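Local coordinates for signaling pathway modulator ZraP (Salmonella enterica subsp. enterica serovar Typhimurium, PDB 3LAY), which modulates the Zra envelope stress response in the periplasm, acting both as a regulator and as a chaperone, and forms oligomers whose higher-order assemblies are stabilised by zinc, at residues J[83-87]-J[129-133]; J[90-94]-J[125-129]. One frame throughout, in Å; residues are numbered along the deposited sequence.

Contact 1. Residues J[83-87]-J[129-133]; sequences YYTQT and LDEQR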
# COMPACT_ATOMS: atom_id res chain seq x y z
N TYR J 83 -26.94 10.45 -14.55
CA TYR J 83 -26.05 11.58 -14.33
C TYR J 83 -24.82 11.51 -15.23
O TYR J 83 -24.43 12.51 -15.83
CB TYR J 83 -25.68 11.68 -12.85
CG TYR J 83 -24.45 12.50 -12.63
CD1 TYR J 83 -24.50 13.90 -12.63
CD2 TYR J 83 -23.21 11.89 -12.42
CE1 TYR J 83 -23.35 14.65 -12.44
CE2 TYR J 83 -22.09 12.62 -12.23
CZ TYR J 83 -22.15 13.99 -12.24
OH TYR J 83 -20.98 14.70 -12.07
N TYR J 84 -24.21 10.34 -15.35
CA TYR J 84 -23.01 10.22 -16.19
C TYR J 84 -23.33 10.52 -17.63
O TYR J 84 -22.64 11.32 -18.28
CB TYR J 84 -22.27 8.86 -16.04
CG TYR J 84 -21.51 8.74 -14.74
CD1 TYR J 84 -20.58 9.69 -14.37
CD2 TYR J 84 -21.73 7.68 -13.89
CE1 TYR J 84 -19.91 9.60 -13.13
CE2 TYR J 84 -21.07 7.58 -12.66
CZ TYR J 84 -20.18 8.54 -12.30
OH TYR J 84 -19.55 8.40 -11.09
N THR J 85 -24.35 9.87 -18.13
CA THR J 85 -24.83 10.08 -19.46
C THR J 85 -25.15 11.55 -19.76
O THR J 85 -24.73 12.06 -20.77
CB THR J 85 -26.10 9.19 -19.67
OG1 THR J 85 -25.67 7.83 -19.84
CG2 THR J 85 -26.96 9.63 -20.88
N GLN J 86 -25.91 12.23 -18.90
CA GLN J 86 -26.27 13.61 -19.21
C GLN J 86 -25.09 14.60 -19.21
O GLN J 86 -25.13 15.58 -19.94
CB GLN J 86 -27.35 14.11 -18.24
CG GLN J 86 -28.69 13.46 -18.51
CD GLN J 86 -29.56 13.25 -17.27
OE1 GLN J 86 -29.20 13.67 -16.16
NE2 GLN J 86 -30.69 12.54 -17.45
N THR J 87 -24.07 14.35 -18.39
CA THR J 87 -22.96 15.29 -18.22
C THR J 87 -21.73 14.92 -19.01
O THR J 87 -20.72 15.60 -19.02
CB THR J 87 -22.55 15.22 -16.80
OG1 THR J 87 -22.20 13.87 -16.49
CG2 THR J 87 -23.72 15.67 -15.91
N LEU J 129 -21.59 21.78 -14.17
CA LEU J 129 -21.47 20.41 -13.73
C LEU J 129 -22.05 20.23 -12.36
O LEU J 129 -22.76 19.28 -12.11
CB LEU J 129 -20.03 19.96 -13.81
CG LEU J 129 -19.69 18.47 -13.65
CD1 LEU J 129 -20.56 17.63 -14.50
CD2 LEU J 129 -18.21 18.23 -14.00
N ASP J 130 -21.78 21.17 -11.48
CA ASP J 130 -22.29 21.11 -10.13
C ASP J 130 -23.80 21.12 -10.05
O ASP J 130 -24.38 20.44 -9.22
CB ASP J 130 -21.73 22.29 -9.34
CG ASP J 130 -20.21 22.16 -9.07
OD1 ASP J 130 -19.72 21.03 -8.86
OD2 ASP J 130 -19.52 23.19 -9.05
N GLU J 131 -24.47 21.90 -10.88
CA GLU J 131 -25.89 21.87 -10.86
C GLU J 131 -26.40 20.44 -11.08
O GLU J 131 -27.32 19.97 -10.38
CB GLU J 131 -26.48 22.79 -11.92
CG GLU J 131 -26.37 24.26 -11.59
CD GLU J 131 -27.14 25.14 -12.55
OE1 GLU J 131 -28.10 24.63 -13.20
OE2 GLU J 131 -26.82 26.34 -12.62
N GLN J 132 -25.80 19.76 -12.06
CA GLN J 132 -26.17 18.40 -12.33
C GLN J 132 -25.90 17.55 -11.12
O GLN J 132 -26.71 16.71 -10.80
CB GLN J 132 -25.46 17.86 -13.58
CG GLN J 132 -25.81 18.61 -14.89
CD GLN J 132 -27.29 18.59 -15.18
OE1 GLN J 132 -27.97 17.59 -14.95
NE2 GLN J 132 -27.80 19.69 -15.67
N ARG J 133 -24.81 17.76 -10.43
CA ARG J 133 -24.60 16.98 -9.23
C ARG J 133 -25.62 17.24 -8.14
O ARG J 133 -25.94 16.35 -7.36
CB ARG J 133 -23.24 17.29 -8.62
CG ARG J 133 -22.13 16.76 -9.37
CD ARG J 133 -20.87 17.37 -8.86
NE ARG J 133 -19.75 16.86 -9.63
CZ ARG J 133 -18.61 17.50 -9.78
NH1 ARG J 133 -18.45 18.69 -9.23
NH2 ARG J 133 -17.63 16.95 -10.49

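Contact 2. Residues J[90-94]-J[125-129]; sequences LRQQL and LGQKL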
# COMPACT_ATOMS: atom_id res chain seq x y z
N LEU J 90 -20.10 17.41 -21.03
CA LEU J 90 -19.75 18.51 -20.18
C LEU J 90 -18.51 18.17 -19.38
O LEU J 90 -17.61 18.99 -19.24
CB LEU J 90 -20.95 18.83 -19.29
CG LEU J 90 -20.97 20.12 -18.50
CD1 LEU J 90 -20.87 21.40 -19.38
CD2 LEU J 90 -22.25 20.12 -17.69
N ARG J 91 -18.41 16.95 -18.92
CA ARG J 91 -17.20 16.56 -18.22
C ARG J 91 -15.98 16.49 -19.13
O ARG J 91 -14.86 16.77 -18.70
CB ARG J 91 -17.39 15.22 -17.54
CG ARG J 91 -18.27 15.30 -16.32
CD ARG J 91 -18.45 13.95 -15.62
NE ARG J 91 -19.39 13.04 -16.27
CZ ARG J 91 -19.07 12.11 -17.15
NH1 ARG J 91 -17.83 11.98 -17.52
NH2 ARG J 91 -20.02 11.33 -17.67
N GLN J 92 -16.18 16.06 -20.38
CA GLN J 92 -15.09 15.95 -21.35
C GLN J 92 -14.53 17.34 -21.59
O GLN J 92 -13.31 17.54 -21.43
CB GLN J 92 -15.59 15.35 -22.65
CG GLN J 92 -14.51 14.88 -23.64
CD GLN J 92 -15.10 14.30 -24.95
N GLN J 93 -15.43 18.30 -21.91
CA GLN J 93 -15.06 19.69 -22.16
C GLN J 93 -14.27 20.24 -20.97
O GLN J 93 -13.27 20.89 -21.16
CB GLN J 93 -16.33 20.56 -22.46
CG GLN J 93 -16.75 20.57 -23.97
CD GLN J 93 -18.30 20.90 -24.34
OE1 GLN J 93 -19.16 21.22 -23.49
NE2 GLN J 93 -18.60 20.78 -25.63
N LEU J 94 -14.73 19.94 -19.75
CA LEU J 94 -14.06 20.40 -18.53
C LEU J 94 -12.67 19.83 -18.40
O LEU J 94 -11.79 20.48 -17.94
CB LEU J 94 -14.85 20.02 -17.29
CG LEU J 94 -14.30 20.61 -15.96
CD1 LEU J 94 -14.04 22.09 -16.08
CD2 LEU J 94 -15.24 20.36 -14.83
N LEU J 125 -18.15 25.97 -16.95
CA LEU J 125 -18.37 24.54 -17.18
C LEU J 125 -18.55 23.85 -15.86
O LEU J 125 -19.39 22.98 -15.70
CB LEU J 125 -17.20 23.91 -17.90
CG LEU J 125 -17.08 24.12 -19.40
CD1 LEU J 125 -15.67 23.70 -19.97
CD2 LEU J 125 -18.18 23.33 -20.09
N GLY J 126 -17.72 24.21 -14.90
CA GLY J 126 -17.86 23.64 -13.58
C GLY J 126 -19.17 24.03 -12.91
O GLY J 126 -19.74 23.27 -12.20
N GLN J 127 -19.66 25.24 -13.13
CA GLN J 127 -20.91 25.62 -12.54
C GLN J 127 -22.03 24.73 -13.10
O GLN J 127 -22.91 24.26 -12.33
CB GLN J 127 -21.16 27.14 -12.70
CG GLN J 127 -22.62 27.59 -12.52
CD GLN J 127 -23.40 27.71 -13.86
OE1 GLN J 127 -22.81 27.98 -14.94
NE2 GLN J 127 -24.74 27.57 -13.78
N LYS J 128 -22.01 24.49 -14.41
CA LYS J 128 -22.97 23.58 -15.01
C LYS J 128 -22.80 22.20 -14.44
O LYS J 128 -23.74 21.51 -14.20
CB LYS J 128 -22.85 23.50 -16.54
CG LYS J 128 -23.80 24.41 -17.34
CD LYS J 128 -23.20 25.62 -17.99
CE LYS J 128 -22.78 25.34 -19.43
NZ LYS J 128 -21.87 26.43 -19.97
N LEU J 129 -21.59 21.78 -14.17
CA LEU J 129 -21.47 20.41 -13.73
C LEU J 129 -22.05 20.23 -12.36
O LEU J 129 -22.76 19.28 -12.11
CB LEU J 129 -20.03 19.96 -13.81
CG LEU J 129 -19.69 18.47 -13.65
CD1 LEU J 129 -20.56 17.63 -14.50
CD2 LEU J 129 -18.21 18.23 -14.00

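Contact 1. Residues J[83-87]-J[129-133]
The polar part of this contact is a weak hydrogen bond from Arg133 to Tyr83. Arg133 NE approaches Tyr83 OH at 3.5 Å, with an N-H...O angle of 144°. The guanidinium plane is tilted from the ring plane. NH1 of the same guanidinium forms a salt bridge with Asp130 OD1 of its own helix, at 2.7 Å. That ion pair probably steadies the guanidinium beside the phenol. Tyr83 has a second cationic neighbour, Arg136, in a cation-pi contact.

Carbon atoms of Arg133 and Gln132 also meet the ring. CG of Arg133 lies 3.9 Å from Tyr83 CE1. Gln132 meets the edge of the ring, near its plane, through CB. Tyr83 has CG anti to its backbone nitrogen (chi1 161°), and this brings the hydroxyl end close to the other helix, 3.8 Å from Leu129 CD1.

The two segments belong to helix 70-106 and helix 112-142, which form an antiparallel helical hairpin. Ten such chains build the alpha-helical barrel of the decamer. Here the short axes run at 157° to each other and come within 10.7 Å.

One turn along from Tyr83, Thr87 packs by its methyl and CB. CG2 lies 3.6 Å from Gln132 CB, and Thr87 CB touches the same Leu129 methyl as the phenol. The Thr87 hydroxyl faces its own helix. OG1 donates to Tyr83 O at 2.7 Å, lies over the centre of the Tyr83 ring, and is also bonded to Arg91 NE. Thr87 N and OG1 reach that carbonyl oxygen from opposite faces of its plane.

Contact 2. Residues J[90-94]-J[125-129]
Arg91 and Gln93 bring the flat groups to this contact, and both touch helix 112-142 mainly through their carbon chains. Arg91 sets its CG against both methyls of Leu129, 3.7 Å from CD1 and the same from CD2. Its chain bends at chi3 (-78°), and the guanidinium is held along its own helix, where NH2 bonds to Tyr84 O. Gln93 crosses Leu125 at about a right angle. CB of Gln93 is 4.1 Å from Leu125 CD1, and its amide oxygen OE1 is similarly near Leu125 CD2.

Four leucines carry most of the contact. Leu90 and Leu125 slide past each other in opposite directions, with CD1 of Leu90 against CD2 of Leu125. The other methyl of Leu90, CD2, comes 3.6 Å from Lys128 CB.

This is a pairing of two long antiparallel helices, 70-106 and 112-142, in the hairpin that makes up nearly all of the modelled chain. The local axes come within 9.7 Å of each other, at 149°.

Leu94 packs against two residues one turn apart. Its CD2 touches CD2 of Leu129 at 3.7 Å, while its CD1 is 4.1 Å from CB of Leu125. Leu125 in turn extends CD1 to the backbone of the facing helix, 3.9 Å from Leu94 N. Gly126 approaches Leu94 CD2 with its CA, a looser contact.

Beyond its CB, the Lys128 chain bends at chi2 and chi3. The amine leads away from helix 70-106, and NZ bonds to Ser124 OG.

Overall arrangement
Contacts 1 and 2 join the same two helices, 70-106 and 112-142, with their centres 8 Å apart. Contact 1 is partly buried and mixed in character: an aromatic ring, a threonine and the stems of a glutamine and an arginine, with one weak polar link between the helices. Contact 2 is a surface contact, yet it buries more area between its segments, 414 Å² against 241 Å², and is mainly leucine packing. Leu129 belongs to both. Arg91 ties contact 2 to the 83-87 segment of contact 1 by hydrogen bonds. Contact 2 also borders other chains: Gln92 packs on Thr106 and Gln93 on Ser108 of a second subunit, and Gln127 on Glu123 of a third.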